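Local coordinates for protein secretin XcpQ (Pseudomonas aeruginosa, PDB 4E9J) that forms the outer-membrane channel of the type II secretion system, through which proteins such as elastase LasB are exported, at residues Pro130-Leu135 / Glu164-Gln169; Ser123-Leu128 / Leu142-Ser147; Ser39-Glu44 / Leu64-Val69. All blocks are in the same frame, centred on the assembly; numbering follows the deposited sequence.

The three contacts lie in the periplasmic part of the secretin, contact 3 in region N0 and contacts 1 and 2 in region N1. Contacts 1 and 2 share helix 125-132, and their centres are about 11 Å apart. They meet directly through I132 CD1 and L142 CD1, 3.8 Å apart. Contact 3 lies about 20 Å from contact 2, centre to centre, yet the two touch at the N0-N1 boundary: S147 OG probably hydrogen-bonds E68 OE2 at 2.6 Å, and V145 packs on E68. Contact 2 thus touches both of the others, while contacts 1 and 3 do not touch, their nearest atoms being about 12 Å apart.

Contact 1: residues Pro130-Leu135 / Glu164-Gln169; sequences PLIRPL and EDVIRQ
I132 and L135 pack against V166 and I167 where the end of helix 125-132 and the 3-10 turn after it meet helix 157-171, on one side of the three-stranded sheet of N1. The order strand-helix-strand-strand-helix along 114-171 is that of the KH-like fold known from secretin N1 domains. The contact is purely apolar: no hydrogen bond crosses it, and the nearest CA pair, I132 with I167, is 7.6 Å apart. Followed from its start, 130-135 first shows why helix 125-132 is irregular: P130, as a proline, has no N-H to give to the preceding turn, and the helix is kinked there. The same ring packs on R220 of the second subunit. L131 already points toward 164-169, but its side chain packs on I213, I222 and L224 of the N2 sheet and on L170 of helix 157-171. I132 carries the middle of the contact. Its CG1 lies between the backbone N and the carbonyl carbon (chi1 59°), which places CG2 beside the N, where it faces the second helix. CG2 comes within 3.9 Å of I167 CG1, and the two isoleucines cross obliquely, with their CD1 methyls 4.1 Å apart. I132 and I167 both also rest on L151 of strand 150-155, so the two helices share a footing on the sheet there. After I132 the backbone tightens into a 3-10 turn, marked by the bond from L135 N to I132 O at 2.9 Å. That turn brings L135 round to the same side as I132. The ends of L135 and V166 then meet head-on. V166 presents both branches: CG1, anti to its backbone N (chi1 170°), approaches L135 CD1 to 3.9 Å, while V166 CG2 stands 4.2 Å from that same L135 methyl.

Contact 2: residues Ser123-Leu128 / Leu142-Ser147; sequences SPVSEL and LAAVPS
V125 O accepts from L128 N at 3.0 Å, a bond within the first turn of helix 125-132 that holds V125 where it meets A144 and P146. A second, longer bond, E127 N to P124 O at 3.2 Å, accompanies it, and the turn is weakly bonded overall. Its start is fixed further by N149: OD1 takes the N-H of V125 and ND2 serves S123 O, so one amide ties down both ends of the approach to the helix. The contact joins this helix start to the end of strand 141-145 in N1, whose strand-helix-strand-strand-helix order is KH-like. V125 and A144 are the closest CA pair, 6.8 Å apart, and both side chains point toward the opposite segment. One methyl does the touching. With chi1 at -79°, CG2 of V125 falls between the backbone N and the carbonyl carbon and is turned to the strand, 4.5 Å from A144 CB. The same CG2 is 4.4 Å from P146 CA, so it looks into the corner where the strand ends and the chain turns. The CB of V145, between these two, points away from the helix, and its side chain packs on Q71 of helix 66-79. E127, in the same turn as V125, forms a salt bridge to R184 of the second subunit. With about 96 Å² buried in all and separations near the upper limit of van der Waals contact, this is a light apolar touch. It has no directional bond of its own; N149, and the packing of V125 on V120 and L151, are consistent with fixing the helix start.

Contact 3: residues Ser39-Glu44 / Leu64-Val69; sequences SEITGE and LSLSEV
This is a surface contact of the N0 domain, in which L66 meets I41 and T42 between the C-terminal end of helix 31-42, closed by an ST turn, and the capping-box start of helix 66-79. The evidence centres on one methyl. L66 CG is anti to the backbone N (chi1 -179°), which sends the branch toward the other helix, and chi2 of 58° turns CD1 to it. There CD1 lies 3.8 Å from I41 O and 3.9 Å from T42 CG2, so it meets backbone and side chain alike; I41 CG2 follows at 4.1 Å. I41 and L66 run alongside one another with opposed directions. W22 of strand 21-30 touches I41, L66 and V69, and F11 touches I41 and V69. In the ST turn, T42 OG1 accepts from E44 N at 3.2 Å while also bonding I38 O, and G43 leaves the helix with positive phi. In the capping box, S65 OG accepts from E68 N at 3.2 Å, and S65 N returns a nearly straight bond (175°) to E68 OE1 at 3.0 Å, reaching it from above the carboxylate plane.

Contact 1: residues Pro130-Leu135 / Glu164-Gln169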
loop_
_atom_site.group_PDB
_atom_site.type_symbol
_atom_site.label_atom_id
_atom_site.label_comp_id
_atom_site.label_asym_id
_atom_site.label_seq_id
_atom_site.Cartn_x
_atom_site.Cartn_y
_atom_site.Cartn_z
ATOM N N PRO A 130 -1.009 -1.389 8.792
ATOM C CA PRO A 130 -2.422 -1.626 8.405
ATOM C C PRO A 130 -3.436 -1.203 9.477
ATOM O O PRO A 130 -4.603 -0.957 9.160
ATOM C CB PRO A 130 -2.490 -3.125 8.079
ATOM C CG PRO A 130 -1.114 -3.687 8.347
ATOM C CD PRO A 130 -0.264 -2.648 8.994
ATOM N N LEU A 131 -2.992 -1.080 10.741
ATOM C CA LEU A 131 -3.893 -0.675 11.817
ATOM C C LEU A 131 -4.045 0.854 11.902
ATOM O O LEU A 131 -5.028 1.342 12.452
ATOM C CB LEU A 131 -3.387 -1.236 13.134
ATOM C CG LEU A 131 -2.989 -2.731 13.123
ATOM C CD1 LEU A 131 -2.546 -3.156 14.489
ATOM C CD2 LEU A 131 -4.122 -3.617 12.603
ATOM N N ILE A 132 -3.086 1.608 11.369
ATOM C CA ILE A 132 -3.172 3.067 11.420
ATOM C C ILE A 132 -3.572 3.665 10.074
ATOM O O ILE A 132 -4.020 4.802 10.052
ATOM C CB ILE A 132 -1.893 3.721 12.020
ATOM C CG1 ILE A 132 -0.644 3.372 11.218
ATOM C CG2 ILE A 132 -1.730 3.313 13.511
ATOM C CD1 ILE A 132 0.505 4.265 11.488
ATOM N N ARG A 133 -3.430 2.927 8.968
ATOM C CA ARG A 133 -3.845 3.442 7.658
ATOM C C ARG A 133 -5.313 3.942 7.627
ATOM O O ARG A 133 -5.515 5.039 7.097
ATOM C CB ARG A 133 -3.572 2.460 6.507
ATOM C CG ARG A 133 -3.235 3.193 5.212
ATOM C CD ARG A 133 -3.002 2.260 4.047
ATOM N NE ARG A 133 -1.723 1.554 4.101
ATOM C CZ ARG A 133 -0.535 2.070 3.784
ATOM N NH1 ARG A 133 -0.428 3.345 3.413
ATOM N NH2 ARG A 133 0.559 1.322 3.853
ATOM N N PRO A 134 -6.324 3.324 8.294
ATOM C CA PRO A 134 -7.675 3.937 8.262
ATOM C C PRO A 134 -7.743 5.364 8.806
ATOM O O PRO A 134 -8.732 6.068 8.577
ATOM C CB PRO A 134 -8.539 3.003 9.131
ATOM C CG PRO A 134 -7.746 1.828 9.414
ATOM C CD PRO A 134 -6.327 2.042 9.043
ATOM N N LEU A 135 -6.709 5.783 9.538
ATOM C CA LEU A 135 -6.690 7.087 10.147
ATOM C C LEU A 135 -5.975 8.122 9.310
ATOM O O LEU A 135 -6.072 9.291 9.651
ATOM C CB LEU A 135 -6.017 6.992 11.507
ATOM C CG LEU A 135 -6.587 5.929 12.454
ATOM C CD1 LEU A 135 -5.734 5.813 13.684
ATOM C CD2 LEU A 135 -8.014 6.250 12.834
ATOM N N GLU A 164 -0.528 9.656 16.979
ATOM C CA GLU A 164 0.569 9.314 17.890
ATOM C C GLU A 164 0.051 8.611 19.188
ATOM O O GLU A 164 0.713 7.687 19.659
ATOM C CB GLU A 164 1.435 10.553 18.185
ATOM C CG GLU A 164 2.752 10.247 18.882
ATOM C CD GLU A 164 3.895 11.211 18.615
ATOM O OE1 GLU A 164 3.649 12.312 18.074
ATOM O OE2 GLU A 164 5.046 10.859 18.961
ATOM N N ASP A 165 -1.127 9.009 19.740
ATOM C CA ASP A 165 -1.723 8.323 20.910
ATOM C C ASP A 165 -2.188 6.914 20.556
ATOM O O ASP A 165 -2.080 6.030 21.397
ATOM C CB ASP A 165 -2.906 9.106 21.499
ATOM N N VAL A 166 -2.705 6.702 19.330
ATOM C CA VAL A 166 -3.188 5.388 18.871
ATOM C C VAL A 166 -1.994 4.450 18.735
ATOM O O VAL A 166 -2.065 3.302 19.162
ATOM C CB VAL A 166 -4.007 5.506 17.553
ATOM C CG1 VAL A 166 -4.305 4.133 16.943
ATOM C CG2 VAL A 166 -5.303 6.270 17.795
ATOM N N ILE A 167 -0.897 4.948 18.173
ATOM C CA ILE A 167 0.349 4.184 18.036
ATOM C C ILE A 167 0.863 3.794 19.419
ATOM O O ILE A 167 1.192 2.633 19.620
ATOM C CB ILE A 167 1.424 4.948 17.207
ATOM C CG1 ILE A 167 0.975 5.096 15.740
ATOM C CG2 ILE A 167 2.774 4.218 17.283
ATOM C CD1 ILE A 167 1.684 6.105 14.960
ATOM N N ARG A 168 0.901 4.749 20.378
ATOM C CA ARG A 168 1.365 4.447 21.739
ATOM C C ARG A 168 0.531 3.350 22.400
ATOM O O ARG A 168 1.075 2.526 23.131
ATOM C CB ARG A 168 1.361 5.701 22.635
ATOM N N GLN A 169 -0.777 3.346 22.167
ATOM C CA GLN A 169 -1.636 2.325 22.767
ATOM C C GLN A 169 -1.461 0.989 22.047
ATOM O O GLN A 169 -1.371 -0.044 22.706
ATOM C CB GLN A 169 -3.113 2.761 22.747
#

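Contact 2: residues Ser123-Leu128 / Leu142-Ser147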
loop_
_atom_site.group_PDB
_atom_site.type_symbol
_atom_site.label_atom_id
_atom_site.label_comp_id
_atom_site.label_asym_id
_atom_site.label_seq_id
_atom_site.Cartn_x
_atom_site.Cartn_y
_atom_site.Cartn_z
ATOM N N SER A 123 6.996 -2.580 19.203
ATOM C CA SER A 123 6.537 -3.377 18.076
ATOM C C SER A 123 7.226 -3.022 16.763
ATOM O O SER A 123 7.546 -1.839 16.539
ATOM C CB SER A 123 5.036 -3.218 17.930
ATOM O OG SER A 123 4.461 -3.529 19.184
ATOM N N PRO A 124 7.418 -4.035 15.868
ATOM C CA PRO A 124 7.961 -3.743 14.526
ATOM C C PRO A 124 6.981 -2.811 13.818
ATOM O O PRO A 124 5.773 -3.055 13.895
ATOM C CB PRO A 124 8.032 -5.113 13.839
ATOM C CG PRO A 124 7.816 -6.121 14.897
ATOM C CD PRO A 124 7.043 -5.455 15.998
ATOM N N VAL A 125 7.473 -1.708 13.203
ATOM C CA VAL A 125 6.582 -0.708 12.588
ATOM C C VAL A 125 5.689 -1.265 11.521
ATOM O O VAL A 125 4.556 -0.814 11.434
ATOM C CB VAL A 125 7.253 0.605 12.083
ATOM C CG1 VAL A 125 7.516 1.524 13.227
ATOM C CG2 VAL A 125 8.519 0.353 11.268
ATOM N N SER A 126 6.186 -2.195 10.691
ATOM C CA SER A 126 5.390 -2.803 9.617
ATOM C C SER A 126 4.087 -3.416 10.113
ATOM O O SER A 126 3.108 -3.371 9.397
ATOM C CB SER A 126 6.199 -3.868 8.874
ATOM O OG SER A 126 6.578 -4.901 9.769
ATOM N N GLU A 127 4.060 -3.962 11.330
ATOM C CA GLU A 127 2.844 -4.559 11.873
ATOM C C GLU A 127 1.776 -3.529 12.291
ATOM O O GLU A 127 0.610 -3.901 12.386
ATOM C CB GLU A 127 3.203 -5.497 13.024
ATOM C CG GLU A 127 4.028 -6.678 12.546
ATOM C CD GLU A 127 4.559 -7.601 13.622
ATOM O OE1 GLU A 127 4.253 -7.359 14.812
ATOM O OE2 GLU A 127 5.277 -8.570 13.275
ATOM N N LEU A 128 2.155 -2.257 12.578
ATOM C CA LEU A 128 1.186 -1.236 12.965
ATOM C C LEU A 128 0.591 -0.537 11.744
ATOM O O LEU A 128 -0.537 -0.084 11.847
ATOM C CB LEU A 128 1.819 -0.196 13.914
ATOM C CG LEU A 128 2.461 -0.754 15.197
ATOM C CD1 LEU A 128 3.091 0.348 15.993
ATOM C CD2 LEU A 128 1.419 -1.462 16.101
ATOM N N LEU A 142 1.818 8.143 4.520
ATOM C CA LEU A 142 2.253 7.222 5.551
ATOM C C LEU A 142 3.329 6.345 4.946
ATOM O O LEU A 142 3.094 5.742 3.913
ATOM C CB LEU A 142 1.082 6.396 6.109
ATOM C CG LEU A 142 1.432 5.353 7.174
ATOM C CD1 LEU A 142 1.998 6.007 8.430
ATOM C CD2 LEU A 142 0.184 4.531 7.547
ATOM N N ALA A 143 4.525 6.332 5.555
ATOM C CA ALA A 143 5.659 5.522 5.100
ATOM C C ALA A 143 6.403 4.946 6.298
ATOM O O ALA A 143 6.425 5.564 7.356
ATOM C CB ALA A 143 6.614 6.364 4.265
ATOM N N ALA A 144 7.023 3.768 6.117
ATOM C CA ALA A 144 7.841 3.123 7.139
ATOM C C ALA A 144 9.312 3.495 6.966
ATOM O O ALA A 144 9.779 3.675 5.835
ATOM C CB ALA A 144 7.701 1.609 7.048
ATOM N N VAL A 145 10.040 3.592 8.084
ATOM C CA VAL A 145 11.499 3.799 8.127
ATOM C C VAL A 145 11.998 2.630 8.998
ATOM O O VAL A 145 12.196 2.791 10.206
ATOM C CB VAL A 145 11.918 5.179 8.694
ATOM C CG1 VAL A 145 13.435 5.360 8.624
ATOM C CG2 VAL A 145 11.223 6.306 7.948
ATOM N N PRO A 146 12.072 1.412 8.423
ATOM C CA PRO A 146 12.432 0.233 9.241
ATOM C C PRO A 146 13.770 0.273 9.981
ATOM O O PRO A 146 13.834 -0.280 11.069
ATOM C CB PRO A 146 12.363 -0.943 8.262
ATOM C CG PRO A 146 11.825 -0.431 7.014
ATOM C CD PRO A 146 11.789 1.043 7.020
ATOM N N SER A 147 14.791 0.981 9.456
ATOM C CA SER A 147 16.095 1.080 10.116
ATOM C C SER A 147 16.060 1.872 11.426
ATOM O O SER A 147 16.889 1.621 12.303
ATOM C CB SER A 147 17.149 1.636 9.160
ATOM O OG SER A 147 16.757 2.842 8.516
#

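Contact 3: residues Ser39-Glu44 / Leu64-Val69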
loop_
_atom_site.group_PDB
_atom_site.type_symbol
_atom_site.label_atom_id
_atom_site.label_comp_id
_atom_site.label_asym_id
_atom_site.label_seq_id
_atom_site.Cartn_x
_atom_site.Cartn_y
_atom_site.Cartn_z
ATOM N N SER A 39 20.015 19.561 0.961
ATOM C CA SER A 39 21.241 19.641 0.166
ATOM C C SER A 39 22.446 19.900 1.044
ATOM O O SER A 39 23.484 19.304 0.801
ATOM C CB SER A 39 21.170 20.750 -0.879
ATOM O OG SER A 39 20.154 20.475 -1.817
ATOM N N GLU A 40 22.317 20.772 2.063
ATOM C CA GLU A 40 23.422 21.071 2.987
ATOM C C GLU A 40 23.855 19.842 3.764
ATOM O O GLU A 40 25.058 19.621 3.905
ATOM C CB GLU A 40 23.068 22.217 3.945
ATOM N N ILE A 41 22.926 19.012 4.201
ATOM C CA ILE A 41 23.268 17.792 4.938
ATOM C C ILE A 41 23.720 16.661 4.023
ATOM O O ILE A 41 24.655 15.942 4.372
ATOM C CB ILE A 41 22.052 17.354 5.815
ATOM C CG1 ILE A 41 21.756 18.402 6.901
ATOM C CG2 ILE A 41 22.232 15.954 6.431
ATOM C CD1 ILE A 41 22.861 18.689 7.862
ATOM N N THR A 42 23.022 16.436 2.908
ATOM C CA THR A 42 23.316 15.294 2.047
ATOM C C THR A 42 24.409 15.575 1.038
ATOM O O THR A 42 24.985 14.643 0.474
ATOM C CB THR A 42 22.029 14.811 1.352
ATOM O OG1 THR A 42 21.611 15.797 0.410
ATOM C CG2 THR A 42 20.895 14.452 2.354
ATOM N N GLY A 43 24.627 16.847 0.749
ATOM C CA GLY A 43 25.564 17.250 -0.281
ATOM C C GLY A 43 25.006 17.066 -1.680
ATOM O O GLY A 43 25.678 17.403 -2.661
ATOM N N GLU A 44 23.760 16.557 -1.793
ATOM C CA GLU A 44 23.105 16.351 -3.078
ATOM C C GLU A 44 22.632 17.718 -3.563
ATOM O O GLU A 44 22.083 18.485 -2.778
ATOM C CB GLU A 44 21.905 15.379 -2.926
ATOM N N LEU A 64 18.011 10.764 13.156
ATOM C CA LEU A 64 18.027 10.106 11.866
ATOM C C LEU A 64 19.415 10.080 11.274
ATOM O O LEU A 64 20.114 11.078 11.328
ATOM C CB LEU A 64 17.117 10.890 10.910
ATOM C CG LEU A 64 15.662 11.060 11.349
ATOM C CD1 LEU A 64 14.918 11.874 10.338
ATOM C CD2 LEU A 64 14.971 9.722 11.542
ATOM N N SER A 65 19.784 8.977 10.652
ATOM C CA SER A 65 21.036 8.835 9.913
ATOM C C SER A 65 20.884 9.572 8.589
ATOM O O SER A 65 19.769 9.939 8.211
ATOM C CB SER A 65 21.282 7.367 9.615
ATOM O OG SER A 65 20.219 6.914 8.789
ATOM N N LEU A 66 21.969 9.676 7.830
ATOM C CA LEU A 66 21.975 10.361 6.536
ATOM C C LEU A 66 20.945 9.750 5.577
ATOM O O LEU A 66 20.170 10.481 4.947
ATOM C CB LEU A 66 23.398 10.271 5.936
ATOM C CG LEU A 66 23.643 10.945 4.600
ATOM C CD1 LEU A 66 23.309 12.414 4.675
ATOM C CD2 LEU A 66 25.096 10.766 4.166
ATOM N N SER A 67 20.922 8.404 5.500
ATOM C CA SER A 67 19.999 7.672 4.630
ATOM C C SER A 67 18.550 7.866 5.083
ATOM O O SER A 67 17.667 7.975 4.235
ATOM C CB SER A 67 20.364 6.192 4.592
ATOM O OG SER A 67 20.166 5.566 5.850
ATOM N N GLU A 68 18.305 7.937 6.400
ATOM C CA GLU A 68 16.956 8.174 6.915
ATOM C C GLU A 68 16.494 9.620 6.678
ATOM O O GLU A 68 15.300 9.831 6.451
ATOM C CB GLU A 68 16.793 7.735 8.374
ATOM C CG GLU A 68 17.084 6.257 8.595
ATOM C CD GLU A 68 17.496 5.849 9.999
ATOM O OE1 GLU A 68 17.832 6.736 10.817
ATOM O OE2 GLU A 68 17.489 4.628 10.281
ATOM N N VAL A 69 17.415 10.599 6.664
ATOM C CA VAL A 69 17.081 11.999 6.338
ATOM C C VAL A 69 16.622 12.053 4.870
ATOM O O VAL A 69 15.674 12.768 4.542
ATOM C CB VAL A 69 18.275 12.960 6.608
ATOM C CG1 VAL A 69 18.052 14.343 5.968
ATOM C CG2 VAL A 69 18.536 13.093 8.112
#